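PDB 4MLG: beta-xylosidase from Uncultured organism, which probably hydrolyses xylo-oligosaccharides to release xylose, as a beta-xylosidase of glycosyl hydrolase family 43 built on a beta-propeller. Local coordinates for residues Y238-A249 with Y260-W271; G282-D290 with R301-Y310. All coordinates share one frame; numbering follows the deposited sequence.

Contact 1. Residues Y238-A249 with Y260-W271; sequences YSTGDTHLICYA and YRGVILTPVVGW
H244 and W271 meet through different first torsions: W271 carries CG anti to its backbone N (chi1 -164°), whereas H244 sets CG anti to its carbonyl carbon. The imidazole thus brings its edge, led by NE2, over one face of the indole. Their planes stand 67° apart, with the H244 ring and the W271 five-membered ring 4.7 Å between centroids, an edge-to-face pair. A water donating to G241 O and to W271 O ties the backbones beside it. Y248 places CG between its backbone N and carbonyl carbon (chi1 78°), laying its ring under R261; R261 CB stands 3.8 Å from the Y248 ring centroid, a CH-pi contact. I264 CG1 approaches the same ring obliquely, 3.5 Å from Y248 CD2, while the Y248 hydroxyl is held by I316 N. Between these two aromatic ends runs an antiparallel hairpin of the propeller, interrupted by a classic beta bulge: I264 and L265 both face I246, whose O accepts from the two amides, L265 N lying 3.2 Å from I246 O on a lone pair. I246 N returns a bond of 3.1 Å to L265 O. Alongside, I246 CB packs 3.7 Å from L265 CB. On the face of C247 and V263, C247 SG sits in the plane of the Y260 ring, at its edge. Past the corner at I264, P267 CD lies 3.6 Å from L245 CD2.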
loop_
_atom_site.group_PDB
_atom_site.type_symbol
_atom_site.label_atom_id
_atom_site.label_comp_id
_atom_site.label_asym_id
_atom_site.label_seq_id
_atom_site.Cartn_x
_atom_site.Cartn_y
_atom_site.Cartn_z
ATOM N N TYR A 238 7.873 -11.698 -22.703
ATOM C CA TYR A 238 6.900 -10.762 -22.150
ATOM C C TYR A 238 5.860 -10.339 -23.182
ATOM O O TYR A 238 5.990 -10.642 -24.368
ATOM C CB TYR A 238 7.615 -9.522 -21.605
ATOM C CG TYR A 238 8.472 -8.806 -22.628
ATOM C CD1 TYR A 238 7.988 -7.703 -23.319
ATOM C CD2 TYR A 238 9.766 -9.233 -22.901
ATOM C CE1 TYR A 238 8.767 -7.048 -24.253
ATOM C CE2 TYR A 238 10.551 -8.585 -23.833
ATOM C CZ TYR A 238 10.046 -7.493 -24.506
ATOM O OH TYR A 238 10.826 -6.845 -25.434
ATOM N N SER A 239 4.832 -9.634 -22.718
ATOM C CA SER A 239 3.790 -9.105 -23.594
ATOM C C SER A 239 4.009 -7.618 -23.855
ATOM O O SER A 239 4.494 -6.892 -22.988
ATOM C CB SER A 239 2.408 -9.323 -22.976
ATOM O OG SER A 239 1.408 -8.610 -23.683
ATOM N N THR A 240 3.646 -7.168 -25.053
ATOM C CA THR A 240 3.843 -5.773 -25.433
ATOM C C THR A 240 2.536 -4.985 -25.420
ATOM O O THR A 240 2.496 -3.834 -25.856
ATOM C CB THR A 240 4.490 -5.650 -26.822
ATOM O OG1 THR A 240 3.607 -6.192 -27.812
ATOM C CG2 THR A 240 5.817 -6.393 -26.862
ATOM N N GLY A 241 1.472 -5.612 -24.929
ATOM C CA GLY A 241 0.208 -4.928 -24.715
ATOM C C GLY A 241 -0.515 -4.436 -25.956
ATOM O O GLY A 241 -1.160 -5.213 -26.661
ATOM N N ASP A 242 -0.408 -3.136 -26.218
ATOM C CA ASP A 242 -1.175 -2.499 -27.285
ATOM C C ASP A 242 -0.684 -2.833 -28.694
ATOM O O ASP A 242 -1.265 -2.378 -29.679
ATOM C CB ASP A 242 -1.224 -0.982 -27.082
ATOM C CG ASP A 242 0.152 -0.352 -27.055
ATOM O OD1 ASP A 242 1.127 -1.059 -26.724
ATOM O OD2 ASP A 242 0.258 0.856 -27.360
ATOM N N THR A 243 0.383 -3.620 -28.789
ATOM C CA THR A 243 0.831 -4.130 -30.080
ATOM C C THR A 243 0.600 -5.635 -30.159
ATOM O O THR A 243 0.889 -6.266 -31.176
ATOM C CB THR A 243 2.305 -3.790 -30.366
ATOM O OG1 THR A 243 3.108 -4.131 -29.231
ATOM C CG2 THR A 243 2.459 -2.306 -30.664
ATOM N N HIS A 244 0.077 -6.196 -29.070
ATOM C CA HIS A 244 -0.394 -7.580 -29.032
ATOM C C HIS A 244 0.681 -8.612 -29.382
ATOM O O HIS A 244 0.396 -9.612 -30.038
ATOM C CB HIS A 244 -1.607 -7.754 -29.956
ATOM C CG HIS A 244 -2.625 -6.660 -29.835
ATOM N ND1 HIS A 244 -2.457 -5.420 -30.411
ATOM C CD2 HIS A 244 -3.824 -6.624 -29.208
ATOM C CE1 HIS A 244 -3.506 -4.665 -30.140
ATOM N NE2 HIS A 244 -4.351 -5.372 -29.412
ATOM N N LEU A 245 1.910 -8.372 -28.937
ATOM C CA LEU A 245 3.016 -9.275 -29.242
ATOM C C LEU A 245 3.561 -9.955 -27.994
ATOM O O LEU A 245 3.520 -9.394 -26.898
ATOM C CB LEU A 245 4.158 -8.517 -29.920
ATOM C CG LEU A 245 3.845 -7.693 -31.164
ATOM C CD1 LEU A 245 5.043 -6.837 -31.533
ATOM C CD2 LEU A 245 3.461 -8.598 -32.317
ATOM N N ILE A 246 4.072 -11.168 -28.169
ATOM C CA ILE A 246 4.871 -11.816 -27.138
ATOM C C ILE A 246 6.317 -11.862 -27.618
ATOM O O ILE A 246 6.687 -12.711 -28.431
ATOM C CB ILE A 246 4.374 -13.241 -26.823
ATOM C CG1 ILE A 246 2.967 -13.193 -26.227
ATOM C CG2 ILE A 246 5.318 -13.936 -25.847
ATOM C CD1 ILE A 246 2.911 -12.582 -24.840
ATOM N N CYS A 247 7.127 -10.928 -27.129
ATOM C CA CYS A 247 8.522 -10.838 -27.537
ATOM C C CYS A 247 9.417 -11.580 -26.553
ATOM O O CYS A 247 8.936 -12.139 -25.567
ATOM C CB CYS A 247 8.956 -9.376 -27.645
ATOM S SG CYS A 247 8.064 -8.424 -28.901
ATOM N N TYR A 248 10.718 -11.593 -26.826
ATOM C CA TYR A 248 11.667 -12.225 -25.919
ATOM C C TYR A 248 13.061 -11.620 -26.033
ATOM O O TYR A 248 13.448 -11.111 -27.087
ATOM C CB TYR A 248 11.723 -13.738 -26.149
ATOM C CG TYR A 248 12.540 -14.160 -27.349
ATOM C CD1 TYR A 248 13.817 -14.688 -27.194
ATOM C CD2 TYR A 248 12.036 -14.037 -28.636
ATOM C CE1 TYR A 248 14.567 -15.078 -28.287
ATOM C CE2 TYR A 248 12.778 -14.424 -29.735
ATOM C CZ TYR A 248 14.043 -14.944 -29.555
ATOM O OH TYR A 248 14.787 -15.330 -30.646
ATOM N N ALA A 249 13.807 -11.680 -24.935
ATOM C CA ALA A 249 15.168 -11.167 -24.894
ATOM C C ALA A 249 16.101 -12.215 -24.297
ATOM O O ALA A 249 15.645 -13.236 -23.781
ATOM C CB ALA A 249 15.220 -9.882 -24.087
ATOM N N TYR A 260 16.896 -7.499 -26.500
ATOM C CA TYR A 260 15.785 -7.904 -27.362
ATOM C C TYR A 260 16.252 -8.766 -28.532
ATOM O O TYR A 260 17.314 -8.526 -29.108
ATOM C CB TYR A 260 15.044 -6.671 -27.893
ATOM C CG TYR A 260 14.013 -6.976 -28.962
ATOM C CD1 TYR A 260 12.718 -7.347 -28.622
ATOM C CD2 TYR A 260 14.334 -6.887 -30.314
ATOM C CE1 TYR A 260 11.774 -7.625 -29.598
ATOM C CE2 TYR A 260 13.398 -7.165 -31.292
ATOM C CZ TYR A 260 12.120 -7.532 -30.929
ATOM O OH TYR A 260 11.186 -7.808 -31.902
ATOM N N ARG A 261 15.448 -9.765 -28.881
ATOM C CA ARG A 261 15.794 -10.681 -29.960
ATOM C C ARG A 261 14.756 -10.700 -31.076
ATOM O O ARG A 261 15.086 -10.475 -32.240
ATOM C CB ARG A 261 16.017 -12.092 -29.413
ATOM C CG ARG A 261 17.307 -12.242 -28.629
ATOM C CD ARG A 261 18.506 -12.057 -29.541
ATOM N NE ARG A 261 19.743 -11.840 -28.799
ATOM C CZ ARG A 261 20.612 -10.871 -29.071
ATOM N NH1 ARG A 261 20.379 -10.031 -30.071
ATOM N NH2 ARG A 261 21.713 -10.742 -28.344
ATOM N N GLY A 262 13.502 -10.968 -30.725
ATOM C CA GLY A 262 12.451 -11.037 -31.723
ATOM C C GLY A 262 11.055 -11.243 -31.169
ATOM O O GLY A 262 10.751 -10.849 -30.042
ATOM N N VAL A 263 10.201 -11.865 -31.976
ATOM C CA VAL A 263 8.808 -12.085 -31.611
ATOM C C VAL A 263 8.505 -13.576 -31.510
ATOM O O VAL A 263 8.798 -14.338 -32.429
ATOM C CB VAL A 263 7.857 -11.447 -32.647
ATOM C CG1 VAL A 263 6.402 -11.752 -32.309
ATOM C CG2 VAL A 263 8.090 -9.946 -32.729
ATOM N N ILE A 264 7.921 -13.990 -30.390
ATOM C CA ILE A 264 7.516 -15.379 -30.218
ATOM C C ILE A 264 6.111 -15.595 -30.768
ATOM O O ILE A 264 5.851 -16.576 -31.465
ATOM C CB ILE A 264 7.540 -15.806 -28.736
ATOM C CG1 ILE A 264 8.929 -15.598 -28.135
ATOM C CG2 ILE A 264 7.119 -17.259 -28.585
ATOM C CD1 ILE A 264 9.051 -16.099 -26.709
ATOM N N LEU A 265 5.211 -14.667 -30.457
ATOM C CA LEU A 265 3.811 -14.797 -30.845
ATOM C C LEU A 265 3.253 -13.526 -31.484
ATOM O O LEU A 265 3.290 -12.449 -30.889
ATOM C CB LEU A 265 2.963 -15.186 -29.632
ATOM C CG LEU A 265 1.512 -15.577 -29.914
ATOM C CD1 LEU A 265 1.464 -16.846 -30.749
ATOM C CD2 LEU A 265 0.735 -15.751 -28.618
ATOM N N THR A 266 2.735 -13.667 -32.701
ATOM C CA THR A 266 2.048 -12.583 -33.398
ATOM C C THR A 266 0.680 -12.361 -32.742
ATOM O O THR A 266 0.227 -13.220 -31.984
ATOM C CB THR A 266 1.877 -12.926 -34.892
ATOM O OG1 THR A 266 1.128 -14.139 -35.025
ATOM C CG2 THR A 266 3.235 -13.097 -35.556
ATOM N N PRO A 267 0.027 -11.209 -33.010
ATOM C CA PRO A 267 -1.276 -10.910 -32.402
ATOM C C PRO A 267 -2.299 -12.039 -32.489
ATOM O O PRO A 267 -2.376 -12.734 -33.501
ATOM C CB PRO A 267 -1.756 -9.705 -33.209
ATOM C CG PRO A 267 -0.507 -8.988 -33.547
ATOM C CD PRO A 267 0.535 -10.056 -33.780
ATOM N N VAL A 268 -3.073 -12.212 -31.421
ATOM C CA VAL A 268 -4.096 -13.247 -31.363
ATOM C C VAL A 268 -5.484 -12.626 -31.261
ATOM O O VAL A 268 -5.618 -11.413 -31.090
ATOM C CB VAL A 268 -3.888 -14.177 -30.154
ATOM C CG1 VAL A 268 -2.527 -14.852 -30.226
ATOM C CG2 VAL A 268 -4.032 -13.395 -28.856
ATOM N N VAL A 269 -6.514 -13.459 -31.366
ATOM C CA VAL A 269 -7.881 -12.988 -31.191
ATOM C C VAL A 269 -8.084 -12.540 -29.750
ATOM O O VAL A 269 -8.014 -13.345 -28.821
ATOM C CB VAL A 269 -8.914 -14.069 -31.551
ATOM C CG1 VAL A 269 -10.312 -13.625 -31.146
ATOM C CG2 VAL A 269 -8.860 -14.372 -33.039
ATOM N N GLY A 270 -8.330 -11.247 -29.570
ATOM C CA GLY A 270 -8.427 -10.665 -28.247
ATOM C C GLY A 270 -7.330 -9.639 -28.052
ATOM O O GLY A 270 -6.268 -9.734 -28.666
ATOM N N TRP A 271 -7.585 -8.656 -27.196
ATOM C CA TRP A 271 -6.639 -7.569 -26.980
ATOM C C TRP A 271 -5.411 -8.043 -26.212
ATOM O O TRP A 271 -4.296 -7.589 -26.461
ATOM C CB TRP A 271 -7.315 -6.422 -26.225
ATOM C CG TRP A 271 -6.566 -5.125 -26.287
ATOM C CD1 TRP A 271 -6.794 -4.088 -27.144
ATOM C CD2 TRP A 271 -5.469 -4.722 -25.455
ATOM N NE1 TRP A 271 -5.908 -3.066 -26.898
ATOM C CE2 TRP A 271 -5.085 -3.431 -25.866
ATOM C CE3 TRP A 271 -4.776 -5.329 -24.401
ATOM C CZ2 TRP A 271 -4.039 -2.736 -25.263
ATOM C CZ3 TRP A 271 -3.736 -4.637 -23.806
ATOM C CH2 TRP A 271 -3.378 -3.355 -24.237
HETATM O O HOH W 1 -1.753 -7.534 -25.382
HETATM O O HOH W 2 0.422 -12.082 -29.292
#

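Contact 2. Residues G282-D290 with R301-Y310; sequences GKWYLFHHD and RSLKVAELKY. With SO4 (sulfate ion), chain N.
W284 offers one indole face to Y310, whose ring arrives edge-on: the planes are 89° apart, and the W284 five-membered ring and the Y310 ring have centroids 4.7 Å apart. This T-shaped pair puts Y310 CE2 3.4 Å from W284 CD1, with Y310 OH farther along the same indole face. An alanine in place of W284 would take away that face and is likely to leave one edge of the Y310 ring without its mate across the hairpin and freer to turn. The H288 ring receives K304 CG over one face, 3.7 Å from its centroid, and A306 CB at its edge; its rotation is fixed by ND1, which donates to L286 O close to the ring plane. H289 has R301 CD over a face, again 3.7 Å from the ring centroid, and F287 has V305 CG2 over its centre.

K304 bends at chi3 (-58°), and its NZ meets D290 OD2 from its syn side, somewhat out of the carboxylate plane, in a salt bridge of 2.8 Å. Y6 OH bonds to both K304 NZ and D290 OD1, and T322 OG1 to D290 OD2. R301 is paired with D32 through NE, while NH1 makes a weak bond to a sulfate oxygen.

Antiparallel pairing runs without a register shift from Y285-E307 to D290-S302; S302 N donates to D290 O at 3.0 Å (172° at the hydrogen). This hairpin lies between strand 276-280, beside 283-290, and the N-terminal strand 5-6, beside 302-308, so the first and last strands of the chain share one sheet, consistent with closure of the propeller; F287 packs against L25 and I27 of strand 24-32.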
loop_
_atom_site.group_PDB
_atom_site.type_symbol
_atom_site.label_atom_id
_atom_site.label_comp_id
_atom_site.label_asym_id
_atom_site.label_seq_id
_atom_site.Cartn_x
_atom_site.Cartn_y
_atom_site.Cartn_z
ATOM N N GLY A 282 10.790 -33.676 -23.594
ATOM C CA GLY A 282 11.721 -33.440 -24.684
ATOM C C GLY A 282 11.306 -32.350 -25.654
ATOM O O GLY A 282 12.079 -31.974 -26.538
ATOM N N LYS A 283 10.090 -31.840 -25.498
ATOM C CA LYS A 283 9.583 -30.798 -26.387
ATOM C C LYS A 283 9.174 -29.546 -25.619
ATOM O O LYS A 283 8.702 -29.627 -24.484
ATOM C CB LYS A 283 8.400 -31.316 -27.204
ATOM C CG LYS A 283 8.719 -32.538 -28.042
ATOM C CD LYS A 283 7.503 -33.006 -28.820
ATOM C CE LYS A 283 7.826 -34.248 -29.633
ATOM N NZ LYS A 283 6.648 -34.738 -30.400
ATOM N N TRP A 284 9.357 -28.389 -26.246
ATOM C CA TRP A 284 8.981 -27.121 -25.637
ATOM C C TRP A 284 7.588 -26.695 -26.088
ATOM O O TRP A 284 7.192 -26.945 -27.228
ATOM C CB TRP A 284 10.006 -26.038 -25.979
ATOM C CG TRP A 284 11.331 -26.233 -25.303
ATOM C CD1 TRP A 284 12.346 -27.052 -25.706
ATOM C CD2 TRP A 284 11.785 -25.591 -24.104
ATOM N NE1 TRP A 284 13.402 -26.962 -24.831
ATOM C CE2 TRP A 284 13.084 -26.072 -23.840
ATOM C CE3 TRP A 284 11.220 -24.658 -23.229
ATOM C CZ2 TRP A 284 13.826 -25.650 -22.736
ATOM C CZ3 TRP A 284 11.958 -24.241 -22.135
ATOM C CH2 TRP A 284 13.246 -24.736 -21.898
ATOM N N TYR A 285 6.847 -26.056 -25.188
ATOM C CA TYR A 285 5.485 -25.625 -25.485
ATOM C C TYR A 285 5.251 -24.171 -25.087
ATOM O O TYR A 285 5.797 -23.694 -24.092
ATOM C CB TYR A 285 4.472 -26.530 -24.777
ATOM C CG TYR A 285 4.545 -27.977 -25.207
ATOM C CD1 TYR A 285 3.807 -28.437 -26.291
ATOM C CD2 TYR A 285 5.354 -28.884 -24.534
ATOM C CE1 TYR A 285 3.872 -29.759 -26.691
ATOM C CE2 TYR A 285 5.426 -30.207 -24.927
ATOM C CZ TYR A 285 4.682 -30.639 -26.006
ATOM O OH TYR A 285 4.748 -31.955 -26.402
ATOM N N LEU A 286 4.441 -23.470 -25.874
ATOM C CA LEU A 286 4.064 -22.099 -25.555
ATOM C C LEU A 286 2.595 -22.039 -25.156
ATOM O O LEU A 286 1.720 -21.877 -26.006
ATOM C CB LEU A 286 4.318 -21.173 -26.747
ATOM C CG LEU A 286 3.951 -19.698 -26.553
ATOM C CD1 LEU A 286 4.874 -19.042 -25.538
ATOM C CD2 LEU A 286 3.969 -18.946 -27.876
ATOM N N PHE A 287 2.326 -22.187 -23.863
ATOM C CA PHE A 287 0.967 -22.058 -23.356
ATOM C C PHE A 287 0.544 -20.598 -23.430
ATOM O O PHE A 287 1.288 -19.716 -23.013
ATOM C CB PHE A 287 0.876 -22.556 -21.913
ATOM C CG PHE A 287 1.107 -24.034 -21.762
ATOM C CD1 PHE A 287 0.039 -24.914 -21.718
ATOM C CD2 PHE A 287 2.392 -24.541 -21.660
ATOM C CE1 PHE A 287 0.247 -26.271 -21.578
ATOM C CE2 PHE A 287 2.605 -25.899 -21.520
ATOM C CZ PHE A 287 1.531 -26.763 -21.481
ATOM N N HIS A 288 -0.644 -20.347 -23.969
ATOM C CA HIS A 288 -1.160 -18.987 -24.095
ATOM C C HIS A 288 -2.681 -18.997 -24.195
ATOM O O HIS A 288 -3.319 -19.979 -23.818
ATOM C CB HIS A 288 -0.539 -18.280 -25.305
ATOM C CG HIS A 288 -0.743 -19.001 -26.602
ATOM N ND1 HIS A 288 -0.114 -20.191 -26.900
ATOM C CD2 HIS A 288 -1.494 -18.693 -27.686
ATOM C CE1 HIS A 288 -0.476 -20.589 -28.107
ATOM N NE2 HIS A 288 -1.312 -19.696 -28.605
ATOM N N HIS A 289 -3.264 -17.911 -24.696
ATOM C CA HIS A 289 -4.715 -17.842 -24.852
ATOM C C HIS A 289 -5.169 -16.917 -25.980
ATOM O O HIS A 289 -4.427 -16.037 -26.415
ATOM C CB HIS A 289 -5.387 -17.424 -23.536
ATOM C CG HIS A 289 -5.027 -16.045 -23.073
ATOM N ND1 HIS A 289 -4.541 -15.790 -21.808
ATOM C CD2 HIS A 289 -5.094 -14.843 -23.697
ATOM C CE1 HIS A 289 -4.319 -14.495 -21.675
ATOM N NE2 HIS A 289 -4.643 -13.898 -22.807
ATOM N N ASP A 290 -6.397 -17.130 -26.444
ATOM C CA ASP A 290 -7.067 -16.187 -27.333
ATOM C C ASP A 290 -8.574 -16.204 -27.083
ATOM O O ASP A 290 -9.071 -17.022 -26.310
ATOM C CB ASP A 290 -6.738 -16.455 -28.809
ATOM C CG ASP A 290 -7.026 -17.884 -29.232
ATOM O OD1 ASP A 290 -7.850 -18.564 -28.586
ATOM O OD2 ASP A 290 -6.426 -18.327 -30.233
ATOM N N ARG A 301 -11.237 -15.310 -22.049
ATOM C CA ARG A 301 -10.120 -15.925 -22.752
ATOM C C ARG A 301 -10.049 -17.431 -22.523
ATOM O O ARG A 301 -10.342 -17.917 -21.433
ATOM C CB ARG A 301 -8.813 -15.259 -22.317
ATOM C CG ARG A 301 -8.772 -13.764 -22.593
ATOM C CD ARG A 301 -7.751 -13.045 -21.724
ATOM N NE ARG A 301 -8.173 -12.961 -20.328
ATOM C CZ ARG A 301 -7.490 -12.334 -19.376
ATOM N NH1 ARG A 301 -6.346 -11.727 -19.664
ATOM N NH2 ARG A 301 -7.950 -12.311 -18.133
ATOM N N SER A 302 -9.660 -18.163 -23.562
ATOM C CA SER A 302 -9.526 -19.612 -23.476
ATOM C C SER A 302 -8.072 -20.006 -23.693
ATOM O O SER A 302 -7.467 -19.629 -24.694
ATOM C CB SER A 302 -10.413 -20.291 -24.518
ATOM O OG SER A 302 -11.757 -19.854 -24.406
ATOM N N LEU A 303 -7.510 -20.762 -22.755
ATOM C CA LEU A 303 -6.102 -21.132 -22.845
ATOM C C LEU A 303 -5.834 -22.194 -23.907
ATOM O O LEU A 303 -6.684 -23.039 -24.189
ATOM C CB LEU A 303 -5.532 -21.547 -21.480
ATOM C CG LEU A 303 -6.292 -22.482 -20.534
ATOM C CD1 LEU A 303 -6.475 -23.870 -21.117
ATOM C CD2 LEU A 303 -5.553 -22.568 -19.211
ATOM N N LYS A 304 -4.643 -22.137 -24.492
ATOM C CA LYS A 304 -4.271 -23.048 -25.563
ATOM C C LYS A 304 -2.764 -23.285 -25.566
ATOM O O LYS A 304 -2.003 -22.501 -24.998
ATOM C CB LYS A 304 -4.728 -22.485 -26.910
ATOM C CG LYS A 304 -4.195 -21.092 -27.209
ATOM C CD LYS A 304 -4.854 -20.497 -28.440
ATOM C CE LYS A 304 -4.648 -21.378 -29.660
ATOM N NZ LYS A 304 -5.289 -20.810 -30.878
ATOM N N VAL A 305 -2.336 -24.367 -26.204
ATOM C CA VAL A 305 -0.921 -24.716 -26.222
ATOM C C VAL A 305 -0.411 -24.972 -27.639
ATOM O O VAL A 305 -1.049 -25.671 -28.427
ATOM C CB VAL A 305 -0.627 -25.935 -25.313
ATOM C CG1 VAL A 305 -1.566 -27.090 -25.635
ATOM C CG2 VAL A 305 0.828 -26.361 -25.432
ATOM N N ALA A 306 0.736 -24.380 -27.958
ATOM C CA ALA A 306 1.386 -24.593 -29.243
ATOM C C ALA A 306 2.837 -24.998 -29.022
ATOM O O ALA A 306 3.495 -24.502 -28.105
ATOM C CB ALA A 306 1.310 -23.338 -30.092
ATOM N N GLU A 307 3.333 -25.901 -29.861
ATOM C CA GLU A 307 4.707 -26.371 -29.741
ATOM C C GLU A 307 5.703 -25.274 -30.099
ATOM O O GLU A 307 5.566 -24.606 -31.124
ATOM C CB GLU A 307 4.935 -27.603 -30.620
ATOM C CG GLU A 307 6.335 -28.184 -30.513
ATOM C CD GLU A 307 6.484 -29.496 -31.255
ATOM O OE1 GLU A 307 5.515 -29.918 -31.919
ATOM O OE2 GLU A 307 7.570 -30.106 -31.172
ATOM N N LEU A 308 6.703 -25.092 -29.242
ATOM C CA LEU A 308 7.731 -24.082 -29.463
ATOM C C LEU A 308 9.036 -24.738 -29.905
ATOM O O LEU A 308 9.467 -25.734 -29.325
ATOM C CB LEU A 308 7.953 -23.263 -28.190
ATOM C CG LEU A 308 8.856 -22.036 -28.312
ATOM C CD1 LEU A 308 8.145 -20.806 -27.774
ATOM C CD2 LEU A 308 10.171 -22.253 -27.583
ATOM N N LYS A 309 9.659 -24.178 -30.936
ATOM C CA LYS A 309 10.884 -24.749 -31.483
ATOM C C LYS A 309 11.999 -23.713 -31.585
ATOM O O LYS A 309 11.744 -22.537 -31.849
ATOM C CB LYS A 309 10.619 -25.379 -32.852
ATOM C CG LYS A 309 9.676 -26.570 -32.809
ATOM C CD LYS A 309 9.432 -27.133 -34.199
ATOM C CE LYS A 309 8.509 -28.339 -34.150
ATOM N NZ LYS A 309 8.222 -28.871 -35.511
ATOM N N TYR A 310 13.232 -24.158 -31.373
ATOM C CA TYR A 310 14.383 -23.265 -31.412
ATOM C C TYR A 310 15.206 -23.457 -32.678
ATOM O O TYR A 310 15.239 -24.546 -33.255
ATOM C CB TYR A 310 15.285 -23.487 -30.195
ATOM C CG TYR A 310 14.625 -23.231 -28.859
ATOM C CD1 TYR A 310 14.569 -21.952 -28.323
ATOM C CD2 TYR A 310 14.072 -24.274 -28.127
ATOM C CE1 TYR A 310 13.972 -21.717 -27.098
ATOM C CE2 TYR A 310 13.474 -24.048 -26.903
ATOM C CZ TYR A 310 13.427 -22.770 -26.393
ATOM O OH TYR A 310 12.829 -22.545 -25.173
HETATM S S SO4 N . -3.648 -9.513 -17.015
HETATM O O1 SO4 N . -4.683 -10.535 -16.901
HETATM O O2 SO4 N . -2.504 -10.054 -17.743
HETATM O O3 SO4 N . -4.182 -8.357 -17.730
HETATM O O4 SO4 N . -3.217 -9.113 -15.679
HETATM O O HOH W 3 9.265 -28.152 -29.152
#

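Contacts 1 and 2 are both antiparallel hairpins, but they belong to different sheets of the propeller. Contact 2 is the more buried, with 13 of its 17 touching residues buried against 8 of 20 in contact 1, whose strand pairing gives way to loops. Bulges break the register of contact 1, and waters bridge its loop backbones; the unshifted ladder of contact 2 carries a buried salt bridge instead. The two contacts touch where I264 CG2 packs 3.6 Å from L286 CD2, and again where V268 CG2, in the loop past the corner, lies 3.6 Å from H289 O. Each approaches the calcium ion bound by D85 and H274: the side chains of I246 and H289 both come within about 9 Å of it.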